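Local structure of dITP/XTP pyrophosphatase (Staphylococcus aureus, 4BNQ) at residues A[13-17]-A[65-69]; A[131-135]-A[175-181]. The protein probably uses magnesium to hydrolyse non-canonical purine nucleoside triphosphates such as XTP, dITP and ITP to monophosphates and diphosphate, cleansing the nucleotide pool. The contacts are given in a common frame with arbitrary orientation. Numbering follows the deposited sequence.

Interaction 1: residues A[13-17]-A[65-69]; sequences KINDF and IADDS. With PO4 (phosphate ion), chain C.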
loop_
_atom_site.group_PDB
_atom_site.type_symbol
_atom_site.label_atom_id
_atom_site.label_comp_id
_atom_site.label_asym_id
_atom_site.label_seq_id
_atom_site.Cartn_x
_atom_site.Cartn_y
_atom_site.Cartn_z
ATOM N N LYS A 13 -6.614 3.799 17.828
ATOM C CA LYS A 13 -6.751 4.322 16.472
ATOM C C LYS A 13 -6.455 5.819 16.397
ATOM O O LYS A 13 -5.719 6.260 15.510
ATOM C CB LYS A 13 -8.149 4.051 15.915
ATOM C CG LYS A 13 -8.482 2.590 15.693
ATOM C CD LYS A 13 -9.742 2.478 14.849
ATOM C CE LYS A 13 -10.281 1.040 14.827
ATOM N NZ LYS A 13 -11.648 1.012 14.225
ATOM N N ILE A 14 -7.034 6.597 17.307
ATOM C CA ILE A 14 -6.794 8.039 17.327
ATOM C C ILE A 14 -5.298 8.339 17.458
ATOM O O ILE A 14 -4.775 9.184 16.749
ATOM C CB ILE A 14 -7.596 8.770 18.431
ATOM C CG1 ILE A 14 -8.971 9.178 17.918
ATOM C CG2 ILE A 14 -6.946 10.081 18.797
ATOM C CD1 ILE A 14 -9.851 8.098 17.601
ATOM N N ASN A 15 -4.611 7.621 18.335
ATOM C CA ASN A 15 -3.169 7.758 18.461
ATOM C C ASN A 15 -2.442 7.508 17.147
ATOM O O ASN A 15 -1.561 8.274 16.773
ATOM C CB ASN A 15 -2.636 6.829 19.551
ATOM C CG ASN A 15 -3.218 7.150 20.919
ATOM O OD1 ASN A 15 -3.542 8.315 21.213
ATOM N ND2 ASN A 15 -3.363 6.124 21.763
ATOM N N ASP A 16 -2.809 6.442 16.440
ATOM C CA ASP A 16 -2.170 6.140 15.160
ATOM C C ASP A 16 -2.430 7.257 14.188
ATOM O O ASP A 16 -1.567 7.619 13.398
ATOM C CB ASP A 16 -2.752 4.878 14.529
ATOM C CG ASP A 16 -2.244 3.613 15.160
ATOM O OD1 ASP A 16 -1.458 3.691 16.124
ATOM O OD2 ASP A 16 -2.651 2.528 14.686
ATOM N N PHE A 17 -3.647 7.779 14.216
ATOM C CA PHE A 17 -4.015 8.801 13.258
ATOM C C PHE A 17 -3.226 10.076 13.508
ATOM O O PHE A 17 -2.928 10.812 12.570
ATOM C CB PHE A 17 -5.518 9.071 13.292
ATOM C CG PHE A 17 -6.325 8.056 12.533
ATOM C CD1 PHE A 17 -6.150 7.896 11.163
ATOM C CD2 PHE A 17 -7.237 7.243 13.182
ATOM C CE1 PHE A 17 -6.887 6.941 10.451
ATOM C CE2 PHE A 17 -7.975 6.286 12.477
ATOM C CZ PHE A 17 -7.798 6.144 11.109
ATOM N N ILE A 65 -14.087 11.307 9.124
ATOM C CA ILE A 65 -13.717 9.972 8.678
ATOM C C ILE A 65 -13.968 8.939 9.769
ATOM O O ILE A 65 -13.914 9.232 10.958
ATOM C CB ILE A 65 -12.248 9.867 8.234
ATOM C CG1 ILE A 65 -11.306 10.134 9.409
ATOM C CG2 ILE A 65 -11.969 10.818 7.089
ATOM C CD1 ILE A 65 -9.820 9.900 9.066
ATOM N N ALA A 66 -14.206 7.711 9.353
ATOM C CA ALA A 66 -14.295 6.629 10.303
ATOM C C ALA A 66 -13.414 5.491 9.820
ATOM O O ALA A 66 -12.914 5.513 8.689
ATOM C CB ALA A 66 -15.726 6.175 10.474
ATOM N N ASP A 67 -13.226 4.508 10.694
ATOM C CA ASP A 67 -12.276 3.445 10.480
ATOM C C ASP A 67 -12.914 2.145 10.974
ATOM O O ASP A 67 -13.420 2.077 12.102
ATOM C CB ASP A 67 -11.007 3.771 11.276
ATOM C CG ASP A 67 -9.980 2.628 11.289
ATOM O OD1 ASP A 67 -10.328 1.461 11.577
ATOM O OD2 ASP A 67 -8.798 2.909 11.032
ATOM N N ASP A 68 -12.913 1.120 10.133
ATOM C CA ASP A 68 -13.254 -0.209 10.619
ATOM C C ASP A 68 -12.196 -1.184 10.155
ATOM O O ASP A 68 -12.012 -1.382 8.954
ATOM C CB ASP A 68 -14.643 -0.649 10.170
ATOM C CG ASP A 68 -15.202 -1.754 11.050
ATOM O OD1 ASP A 68 -15.600 -1.458 12.192
ATOM O OD2 ASP A 68 -15.237 -2.927 10.621
ATOM N N SER A 69 -11.493 -1.779 11.118
ATOM C CA SER A 69 -10.330 -2.596 10.827
ATOM C C SER A 69 -10.462 -3.950 11.512
ATOM O O SER A 69 -11.230 -4.108 12.448
ATOM C CB SER A 69 -9.067 -1.915 11.341
ATOM O OG SER A 69 -8.901 -0.611 10.812
HETATM P P PO4 C . -14.357 2.076 16.420
HETATM O O1 PO4 C . -13.471 2.797 15.403
HETATM O O2 PO4 C . -13.544 1.030 17.147
HETATM O O3 PO4 C . -15.488 1.387 15.678
HETATM O O4 PO4 C . -14.928 3.057 17.405
HETATM O O HOH W 1 -12.849 -1.396 13.959
#
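Helix 13-17 passes over strand 65-69 at 117°, and the axes come no closer than 10.9 Å; even the nearest CA pair, Lys13 and Asp67, is 8.2 Å apart, so side chains must span the gap. Lys13 does so nearly extended, with chi2 to chi4 all t. Its NZ donates to Asp67 O and forms a salt bridge with Asp67 OD1, both at 3.0 Å, and donates to O1 of the phosphate ion at 2.8 Å. A water 2.7 Å from Lys13 NZ also accepts from Ser69 N (3.2 Å). Ser69 OG donates to Asp67 OD1 at 2.6 Å, fixing that carboxylate. One helical turn on, Phe17 packs CE1 against Ile65 CD1 (4.4 Å), an apolar contact, while CZ lies 3.4 Å from Asp67 OD2. Lys13 and Ser69 are predicted substrate-binding residues, and Asp68, which points away and pairs with Lys52, is the predicted proton acceptor and a predicted magnesium ligand. The phosphate, probably from the crystallisation liquor and also bound by Ser8, Asn9 and Lys52, may mark where a substrate phosphate sits. Helix 177-191 adjoins this contact through Arg178, strand 112-123 pairs with the strand, and helix 45-60 packs against Ala66 and Asp68.

Interaction 2: residues A[131-135]-A[175-181]; sequences FKGTV and ISHRRNA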
loop_
_atom_site.group_PDB
_atom_site.type_symbol
_atom_site.label_atom_id
_atom_site.label_comp_id
_atom_site.label_asym_id
_atom_site.label_seq_id
_atom_site.Cartn_x
_atom_site.Cartn_y
_atom_site.Cartn_z
ATOM N N PHE A 131 -11.735 3.829 1.439
ATOM C CA PHE A 131 -10.371 3.472 1.043
ATOM C C PHE A 131 -9.832 2.313 1.884
ATOM O O PHE A 131 -9.932 2.334 3.114
ATOM C CB PHE A 131 -9.445 4.669 1.216
ATOM C CG PHE A 131 -9.963 5.932 0.597
ATOM C CD1 PHE A 131 -10.842 6.756 1.286
ATOM C CD2 PHE A 131 -9.571 6.305 -0.672
ATOM C CE1 PHE A 131 -11.307 7.928 0.716
ATOM C CE2 PHE A 131 -10.046 7.476 -1.242
ATOM C CZ PHE A 131 -10.904 8.284 -0.555
ATOM N N LYS A 132 -9.244 1.313 1.229
ATOM C CA LYS A 132 -8.797 0.105 1.924
ATOM C C LYS A 132 -7.276 -0.045 1.955
ATOM O O LYS A 132 -6.616 0.090 0.927
ATOM C CB LYS A 132 -9.431 -1.135 1.286
ATOM C CG LYS A 132 -8.936 -2.448 1.851
ATOM C CD LYS A 132 -9.986 -3.565 1.757
ATOM C CE LYS A 132 -10.263 -4.003 0.324
ATOM N NZ LYS A 132 -11.223 -5.156 0.275
ATOM N N GLY A 133 -6.726 -0.321 3.137
ATOM C CA GLY A 133 -5.314 -0.647 3.272
ATOM C C GLY A 133 -5.126 -2.019 3.912
ATOM O O GLY A 133 -5.986 -2.479 4.684
ATOM N N THR A 134 -4.028 -2.697 3.576
ATOM C CA THR A 134 -3.699 -3.977 4.206
ATOM C C THR A 134 -2.204 -4.112 4.516
ATOM O O THR A 134 -1.360 -3.459 3.895
ATOM C CB THR A 134 -4.125 -5.189 3.339
ATOM O OG1 THR A 134 -3.280 -5.266 2.190
ATOM C CG2 THR A 134 -5.582 -5.076 2.895
ATOM N N VAL A 135 -1.880 -4.971 5.476
ATOM C CA VAL A 135 -0.494 -5.353 5.693
ATOM C C VAL A 135 -0.433 -6.827 6.079
ATOM O O VAL A 135 -1.258 -7.309 6.839
ATOM C CB VAL A 135 0.222 -4.439 6.725
ATOM C CG1 VAL A 135 -0.316 -4.657 8.138
ATOM C CG2 VAL A 135 1.743 -4.639 6.669
ATOM N N ILE A 175 4.146 1.673 8.059
ATOM C CA ILE A 175 3.837 0.405 7.399
ATOM C C ILE A 175 2.486 -0.235 7.700
ATOM O O ILE A 175 2.162 -1.260 7.118
ATOM C CB ILE A 175 4.940 -0.647 7.655
ATOM C CG1 ILE A 175 5.089 -0.915 9.150
ATOM C CG2 ILE A 175 6.277 -0.208 7.030
ATOM C CD1 ILE A 175 4.449 -2.206 9.581
ATOM N N SER A 176 1.697 0.352 8.588
ATOM C CA SER A 176 0.465 -0.310 8.992
ATOM C C SER A 176 -0.564 -0.289 7.870
ATOM O O SER A 176 -0.468 0.502 6.931
ATOM C CB SER A 176 -0.128 0.346 10.240
ATOM O OG SER A 176 -0.727 1.597 9.902
ATOM N N HIS A 177 -1.544 -1.177 7.987
ATOM C CA HIS A 177 -2.718 -1.214 7.124
ATOM C C HIS A 177 -3.466 0.127 7.117
ATOM O O HIS A 177 -4.029 0.540 6.096
ATOM C CB HIS A 177 -3.645 -2.351 7.579
ATOM C CG HIS A 177 -3.997 -2.312 9.035
ATOM N ND1 HIS A 177 -3.023 -2.305 10.034
ATOM C CD2 HIS A 177 -5.174 -2.280 9.667
ATOM C CE1 HIS A 177 -3.620 -2.265 11.204
ATOM N NE2 HIS A 177 -4.924 -2.261 11.026
ATOM N N ARG A 178 -3.461 0.798 8.260
ATOM C CA ARG A 178 -4.112 2.090 8.395
ATOM C C ARG A 178 -3.289 3.164 7.673
ATOM O O ARG A 178 -3.849 4.050 7.053
ATOM C CB ARG A 178 -4.287 2.427 9.873
ATOM C CG ARG A 178 -5.089 3.686 10.176
ATOM C CD ARG A 178 -5.880 3.545 11.500
ATOM N NE ARG A 178 -5.232 2.633 12.418
ATOM C CZ ARG A 178 -5.747 1.495 12.862
ATOM N NH1 ARG A 178 -6.973 1.104 12.518
ATOM N NH2 ARG A 178 -5.014 0.742 13.663
ATOM N N ARG A 179 -1.964 3.083 7.745
ATOM C CA ARG A 179 -1.131 3.988 6.961
ATOM C C ARG A 179 -1.434 3.818 5.482
ATOM O O ARG A 179 -1.537 4.802 4.751
ATOM C CB ARG A 179 0.356 3.747 7.215
ATOM C CG ARG A 179 1.264 4.493 6.245
ATOM C CD ARG A 179 1.078 6.000 6.363
ATOM N NE ARG A 179 1.719 6.726 5.272
ATOM C CZ ARG A 179 2.866 7.381 5.389
ATOM N NH1 ARG A 179 3.499 7.399 6.555
ATOM N NH2 ARG A 179 3.379 8.013 4.341
ATOM N N ASN A 180 -1.599 2.576 5.041
ATOM C CA ASN A 180 -1.829 2.322 3.619
ATOM C C ASN A 180 -3.174 2.848 3.141
ATOM O O ASN A 180 -3.270 3.369 2.039
ATOM C CB ASN A 180 -1.705 0.830 3.285
ATOM C CG ASN A 180 -0.272 0.369 3.256
ATOM O OD1 ASN A 180 0.639 1.173 3.074
ATOM N ND2 ASN A 180 -0.057 -0.926 3.448
ATOM N N ALA A 181 -4.208 2.702 3.966
ATOM C CA ALA A 181 -5.520 3.234 3.636
ATOM C C ALA A 181 -5.488 4.747 3.562
ATOM O O ALA A 181 -6.111 5.344 2.690
ATOM C CB ALA A 181 -6.530 2.811 4.674
#
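Gly133 is where strand 131-135 and helix 177-181 come closest: its CA lies 3.9 Å from that of Ala181 and makes a CA-H...O contact with His177 O at 3.3 Å. An ideal CB there would clash, 2.1 Å from His177 O, so the lack of a side chain permits the 5.6 Å axis approach. Asn180 (m rotamer) reaches along the strand, its ND2 donating to Thr134 O at 2.9 Å. The start of helix 177-191 packs on the antiparallel sheet of this Ham1-family fold, running roughly antiparallel to the strand (146°), placing its first turn, with His177 and Arg178, at the predicted substrate site. Ser176 is the N-cap; with chi1 p, its OG accepts from Arg179 N at 2.9 Å. Val135, chi1 p, sets CG2 3.4 Å from Ile175 O and CG1 3.7 Å from His177 N. The p rotamer of His177 leads its imidazole away from the strand to stack with Phe115. Phe131 CB lies 3.7 Å from Ala181 O, while the ring leads away to meet Phe188 edge-to-face.

In the fold
Arg178 joins the two contacts, whose centres lie 11 Å apart. From the helix of interaction 2, which turns this residue away from strand 131-135, its NH1 forms a salt bridge with Asp67 OD2 (3.0 Å) and its NH2 another with Asp16 OD2 (3.1 Å); Arg178 CD also packs 3.3 Å from Phe17 CZ. Asp67 thus takes Lys13 on OD1 and Arg178 on OD2, tying the two helices to strand 64-73. Both interactions reach the same antiparallel sheet, and each contributes predicted substrate-binding residues: Lys13 and Ser69 from interaction 1, His177 and Arg178 from interaction 2. The side chains of His177 and Ser69 approach to about 4 Å at their nearest atoms, consistent with one shared pocket.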